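Local coordinates for flagellar hook-associated protein 2 (Helicobacter pylori, PDB 6IWY) that caps, in the full-length form of which this is a large middle piece, the growing flagellar filament tip, promoting flagellin polymerization and keeping monomers from leaking out unassembled, at residues N69-V74 with G128-S133; D122-F127 with Q363-S368. All blocks are in the same frame, centred on the assembly; numbering follows the deposited sequence.

Contact 1. Residues N69-V74 with G128-S133; sequences NKDYAV and GSHLQS
His-130 and Asp-71 form a histidine–carboxylate hydrogen bond that joins the outermost strands of two antiparallel sheets. Its donor is NE2 of His-130 and its acceptor OD2 of Asp-71, 3.3 Å apart, with an N-H...O angle of 161°. The carboxylate offers its syn lone pair, and the oxygen meets the imidazole at its edge, close to the ring plane. The planes of the carboxylate and the ring are turned 66° against each other. This bond is almost the whole contact: the two segments bury just 80 Å² in total, and the closest CA atoms, those of Asp-71 and Ser-129, are 9.2 Å apart.

That spacing is too wide for strand pairing, and each strand pairs with another neighbour: 70-76 lies against 61-67, whereas 129-132 lies against 219-224. The side chains therefore have to reach across. In His-130, whose CB starts out toward the other segment, a chi1 of 68° sets CG between the two backbone arms, and from there the ring carries NE2 to the carboxylate.

Tyr-66, on strand 61-67, backs the pair. Its ring meets that of His-130, and the Asp-71 side chain also touches it. The same tyrosine is tied to the second strand at its hydroxyl, where OH is hydrogen-bonded to OE1 of Gln-132.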
loop_
_atom_site.group_PDB
_atom_site.type_symbol
_atom_site.label_atom_id
_atom_site.label_comp_id
_atom_site.label_asym_id
_atom_site.label_seq_id
_atom_site.Cartn_x
_atom_site.Cartn_y
_atom_site.Cartn_z
ATOM N N ASN A 69 -1.785 -2.806 -10.226
ATOM C CA ASN A 69 -2.317 -1.487 -10.496
ATOM C C ASN A 69 -3.662 -1.215 -9.867
ATOM O O ASN A 69 -4.441 -0.425 -10.391
ATOM C CB ASN A 69 -2.395 -1.253 -12.006
ATOM C CG ASN A 69 -1.051 -0.951 -12.610
ATOM O OD1 ASN A 69 -0.807 0.189 -13.056
ATOM N ND2 ASN A 69 -0.156 -1.948 -12.623
ATOM N N LYS A 70 -3.935 -1.834 -8.734
ATOM C CA LYS A 70 -5.210 -1.631 -8.042
ATOM C C LYS A 70 -5.026 -1.421 -6.522
ATOM O O LYS A 70 -4.301 -2.150 -5.838
ATOM C CB LYS A 70 -6.185 -2.792 -8.338
ATOM C CG LYS A 70 -7.657 -2.358 -8.418
ATOM C CD LYS A 70 -8.610 -3.485 -8.857
ATOM C CE LYS A 70 -8.758 -3.611 -10.388
ATOM N NZ LYS A 70 -8.637 -5.062 -10.806
ATOM N N ASP A 71 -5.677 -0.383 -6.022
ATOM C CA ASP A 71 -5.750 -0.133 -4.604
ATOM C C ASP A 71 -6.795 -1.066 -4.061
ATOM O O ASP A 71 -7.871 -1.118 -4.616
ATOM C CB ASP A 71 -6.187 1.313 -4.341
ATOM C CG ASP A 71 -5.056 2.301 -4.483
ATOM O OD1 ASP A 71 -5.298 3.532 -4.611
ATOM O OD2 ASP A 71 -3.897 1.849 -4.438
ATOM N N TYR A 72 -6.495 -1.812 -3.011
ATOM C CA TYR A 72 -7.538 -2.531 -2.302
ATOM C C TYR A 72 -7.626 -2.041 -0.867
ATOM O O TYR A 72 -6.631 -1.717 -0.248
ATOM C CB TYR A 72 -7.292 -4.033 -2.285
ATOM C CG TYR A 72 -7.166 -4.709 -3.637
ATOM C CD1 TYR A 72 -8.254 -5.340 -4.228
ATOM C CD2 TYR A 72 -5.941 -4.756 -4.296
ATOM C CE1 TYR A 72 -8.124 -5.970 -5.439
ATOM C CE2 TYR A 72 -5.806 -5.364 -5.503
ATOM C CZ TYR A 72 -6.886 -5.977 -6.066
ATOM O OH TYR A 72 -6.733 -6.600 -7.280
ATOM N N ALA A 73 -8.837 -1.985 -0.351
ATOM C CA ALA A 73 -9.089 -1.710 1.045
ATOM C C ALA A 73 -9.972 -2.876 1.577
ATOM O O ALA A 73 -11.163 -2.977 1.237
ATOM C CB ALA A 73 -9.798 -0.356 1.185
ATOM N N VAL A 74 -9.367 -3.756 2.359
ATOM C CA VAL A 74 -10.052 -4.855 3.002
ATOM C C VAL A 74 -10.595 -4.329 4.328
ATOM O O VAL A 74 -9.858 -3.743 5.123
ATOM C CB VAL A 74 -9.092 -6.011 3.321
ATOM C CG1 VAL A 74 -9.838 -7.334 3.439
ATOM C CG2 VAL A 74 -7.979 -6.096 2.269
ATOM N N GLY A 128 0.067 0.124 2.437
ATOM C CA GLY A 128 -0.028 1.524 2.829
ATOM C C GLY A 128 -0.241 2.424 1.623
ATOM O O GLY A 128 -1.022 2.093 0.744
ATOM N N SER A 129 0.497 3.523 1.568
ATOM C CA SER A 129 0.404 4.482 0.509
ATOM C C SER A 129 1.587 4.488 -0.466
ATOM O O SER A 129 2.690 4.049 -0.169
ATOM C CB SER A 129 0.312 5.853 1.152
ATOM O OG SER A 129 1.155 5.925 2.279
ATOM N N HIS A 130 1.352 5.029 -1.649
ATOM C CA HIS A 130 2.366 5.012 -2.683
ATOM C C HIS A 130 2.084 6.098 -3.735
ATOM O O HIS A 130 0.943 6.438 -3.946
ATOM C CB HIS A 130 2.371 3.654 -3.351
ATOM C CG HIS A 130 1.140 3.394 -4.152
ATOM N ND1 HIS A 130 0.993 3.833 -5.458
ATOM C CD2 HIS A 130 -0.023 2.779 -3.824
ATOM C CE1 HIS A 130 -0.194 3.459 -5.906
ATOM N NE2 HIS A 130 -0.829 2.822 -4.933
ATOM N N LEU A 131 3.141 6.626 -4.351
ATOM C CA LEU A 131 3.026 7.426 -5.551
ATOM C C LEU A 131 3.898 6.802 -6.624
ATOM O O LEU A 131 4.985 6.336 -6.342
ATOM C CB LEU A 131 3.487 8.860 -5.324
ATOM C CG LEU A 131 2.495 9.921 -4.891
ATOM C CD1 LEU A 131 3.215 11.282 -4.863
ATOM C CD2 LEU A 131 1.272 9.967 -5.810
ATOM N N GLN A 132 3.440 6.857 -7.865
ATOM C CA GLN A 132 4.084 6.147 -8.964
ATOM C C GLN A 132 4.364 7.075 -10.131
ATOM O O GLN A 132 3.511 7.871 -10.519
ATOM C CB GLN A 132 3.192 5.011 -9.464
ATOM C CG GLN A 132 3.979 3.954 -10.181
ATOM C CD GLN A 132 3.099 3.042 -10.997
ATOM O OE1 GLN A 132 2.709 1.960 -10.524
ATOM N NE2 GLN A 132 2.750 3.478 -12.224
ATOM N N SER A 133 5.546 6.918 -10.713
ATOM C CA SER A 133 5.979 7.742 -11.800
ATOM C C SER A 133 6.205 6.912 -13.024
ATOM O O SER A 133 6.408 5.698 -12.931
ATOM C CB SER A 133 7.291 8.420 -11.459
ATOM O OG SER A 133 8.385 7.606 -11.820
#

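Contact 2. Residues D122-F127 with Q363-S368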
loop_
_atom_site.group_PDB
_atom_site.type_symbol
_atom_site.label_atom_id
_atom_site.label_comp_id
_atom_site.label_asym_id
_atom_site.label_seq_id
_atom_site.Cartn_x
_atom_site.Cartn_y
_atom_site.Cartn_z
ATOM N N ASP A 122 4.955 -6.820 -11.895
ATOM C CA ASP A 122 3.722 -6.055 -11.633
ATOM C C ASP A 122 2.913 -6.558 -10.427
ATOM O O ASP A 122 1.890 -5.972 -10.082
ATOM C CB ASP A 122 2.800 -6.074 -12.863
ATOM C CG ASP A 122 3.333 -5.257 -14.021
ATOM O OD1 ASP A 122 4.410 -4.620 -13.871
ATOM O OD2 ASP A 122 2.662 -5.242 -15.087
ATOM N N ASN A 123 3.339 -7.639 -9.782
ATOM C CA ASN A 123 2.558 -8.163 -8.656
ATOM C C ASN A 123 3.201 -7.975 -7.313
ATOM O O ASN A 123 2.877 -8.675 -6.377
ATOM C CB ASN A 123 2.180 -9.634 -8.876
ATOM C CG ASN A 123 1.140 -9.794 -9.961
ATOM O OD1 ASN A 123 -0.061 -9.685 -9.701
ATOM N ND2 ASN A 123 1.595 -10.024 -11.190
ATOM N N ARG A 124 4.090 -7.008 -7.186
ATOM C CA ARG A 124 4.633 -6.739 -5.864
ATOM C C ARG A 124 3.459 -6.191 -5.080
ATOM O O ARG A 124 2.565 -5.596 -5.686
ATOM C CB ARG A 124 5.813 -5.804 -5.938
ATOM C CG ARG A 124 6.991 -6.476 -6.620
ATOM C CD ARG A 124 8.192 -5.584 -6.707
ATOM N NE ARG A 124 8.828 -5.372 -5.404
ATOM C CZ ARG A 124 9.864 -4.555 -5.191
ATOM N NH1 ARG A 124 10.397 -3.866 -6.200
ATOM N NH2 ARG A 124 10.387 -4.443 -3.954
ATOM N N VAL A 125 3.386 -6.481 -3.781
ATOM C CA VAL A 125 2.347 -5.894 -2.940
ATOM C C VAL A 125 2.914 -4.732 -2.114
ATOM O O VAL A 125 3.822 -4.897 -1.338
ATOM C CB VAL A 125 1.722 -6.902 -2.008
ATOM C CG1 VAL A 125 0.756 -6.202 -1.107
ATOM C CG2 VAL A 125 0.976 -7.987 -2.764
ATOM N N TYR A 126 2.373 -3.546 -2.286
ATOM C CA TYR A 126 2.868 -2.396 -1.566
ATOM C C TYR A 126 1.814 -2.068 -0.562
ATOM O O TYR A 126 0.724 -1.724 -0.946
ATOM C CB TYR A 126 3.115 -1.229 -2.503
ATOM C CG TYR A 126 4.281 -1.483 -3.402
ATOM C CD1 TYR A 126 4.104 -1.910 -4.707
ATOM C CD2 TYR A 126 5.560 -1.343 -2.932
ATOM C CE1 TYR A 126 5.203 -2.173 -5.529
ATOM C CE2 TYR A 126 6.646 -1.599 -3.725
ATOM C CZ TYR A 126 6.466 -2.015 -5.022
ATOM O OH TYR A 126 7.579 -2.260 -5.790
ATOM N N PHE A 127 2.125 -2.206 0.722
ATOM C CA PHE A 127 1.173 -1.910 1.775
ATOM C C PHE A 127 1.206 -0.427 2.036
ATOM O O PHE A 127 2.216 0.200 1.829
ATOM C CB PHE A 127 1.530 -2.687 3.045
ATOM C CG PHE A 127 1.398 -4.154 2.877
ATOM C CD1 PHE A 127 2.510 -4.937 2.638
ATOM C CD2 PHE A 127 0.152 -4.746 2.905
ATOM C CE1 PHE A 127 2.370 -6.293 2.450
ATOM C CE2 PHE A 127 -0.004 -6.088 2.706
ATOM C CZ PHE A 127 1.100 -6.870 2.469
ATOM N N GLN A 363 9.657 -12.750 -0.311
ATOM C CA GLN A 363 10.015 -13.012 -1.696
ATOM C C GLN A 363 9.337 -11.987 -2.602
ATOM O O GLN A 363 8.133 -11.794 -2.511
ATOM C CB GLN A 363 9.532 -14.397 -2.093
ATOM C CG GLN A 363 9.689 -14.657 -3.525
ATOM C CD GLN A 363 9.370 -16.055 -3.880
ATOM O OE1 GLN A 363 10.102 -16.975 -3.521
ATOM N NE2 GLN A 363 8.280 -16.239 -4.617
ATOM N N LYS A 364 10.115 -11.342 -3.468
ATOM C CA LYS A 364 9.570 -10.297 -4.340
ATOM C C LYS A 364 9.110 -10.858 -5.655
ATOM O O LYS A 364 9.889 -11.508 -6.357
ATOM C CB LYS A 364 10.598 -9.227 -4.655
ATOM C CG LYS A 364 11.114 -8.477 -3.466
ATOM C CD LYS A 364 12.027 -7.332 -3.945
ATOM C CE LYS A 364 12.897 -6.749 -2.828
ATOM N NZ LYS A 364 14.072 -6.081 -3.477
ATOM N N ALA A 365 7.855 -10.575 -5.985
ATOM C CA ALA A 365 7.334 -10.772 -7.335
ATOM C C ALA A 365 8.359 -10.260 -8.298
ATOM O O ALA A 365 8.957 -9.210 -8.056
ATOM C CB ALA A 365 6.048 -10.017 -7.518
ATOM N N SER A 366 8.578 -10.998 -9.382
ATOM C CA SER A 366 9.612 -10.654 -10.369
ATOM C C SER A 366 9.359 -11.356 -11.690
ATOM O O SER A 366 8.751 -12.415 -11.721
ATOM C CB SER A 366 11.003 -10.994 -9.828
ATOM O OG SER A 366 11.421 -12.304 -10.178
ATOM N N ASP A 367 9.799 -10.731 -12.779
ATOM C CA ASP A 367 9.664 -11.282 -14.127
ATOM C C ASP A 367 10.724 -12.374 -14.269
ATOM O O ASP A 367 11.699 -12.374 -13.560
ATOM C CB ASP A 367 9.883 -10.193 -15.218
ATOM C CG ASP A 367 8.780 -9.091 -15.254
ATOM O OD1 ASP A 367 7.601 -9.359 -14.970
ATOM O OD2 ASP A 367 9.093 -7.925 -15.623
ATOM N N SER A 368 10.510 -13.319 -15.168
ATOM C CA SER A 368 11.546 -14.273 -15.571
ATOM C C SER A 368 12.560 -13.605 -16.472
ATOM O O SER A 368 12.238 -12.658 -17.199
ATOM C CB SER A 368 10.933 -15.435 -16.355
ATOM O OG SER A 368 10.538 -15.016 -17.665
#
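The backbones of Arg-124 and Ala-365 pass with their CA atoms 5.1 Å apart, yet no hydrogen bond crosses between the segments, which marks this as loop packing and not strand pairing. Ala-365 points its methyl at segment 122-127: CB lies 3.5 Å from the carbonyl carbon C of Asn-123 and 3.8 Å from CG of Arg-124. Polar linkage comes through Asp-41, whose OD2 accepts from the N of Ala-365 and whose OD1 accepts weakly from the N of Val-125.

Beyond the alanine, Arg-124 and Lys-364 run side by side in the same direction. The lysine is extended beyond CG, and its CD lies over one face of the guanidinium, 3.3 Å from NH2 of Arg-124. Its ammonium ends up close to a like charge, NZ to NH2 of Arg-124 measuring 4.1 Å. Asp-212 probably offsets this, because its OD2 forms a salt bridge with that same NH2.

The arginine chain bends at chi3 (71°), and the Tyr-126 hydroxyl lies on the guanidinium face opposite CD of Lys-364, toward its rim. That OH is 3.1 Å from the guanidinium plane and is itself hydrogen-bonded to OD2 of Asp-212.

In the fold
Contacts 1 and 2 each use one half of a continuous run of chain, 122-133, since 122-127 leads straight into 128-133; their centres are about 13 Å apart. Strand 126-127 pairs with strand 61-67, and after Gly-128, with its positive phi of 85°, strand 129-132 joins a different sheet. Asn-223 spans this junction, its ND2 bonded to the carbonyl oxygens of both Phe-127 and Ser-129. Tyr-66 relates the contacts too, since its backbone pairs with that of Tyr-126. The centre of contact 1 is about 5 Å from the centre of the chain and that of contact 2 about 13 Å; contact 2 involves the connection leading from strand 359-361 to strand 368-371 of another sheet.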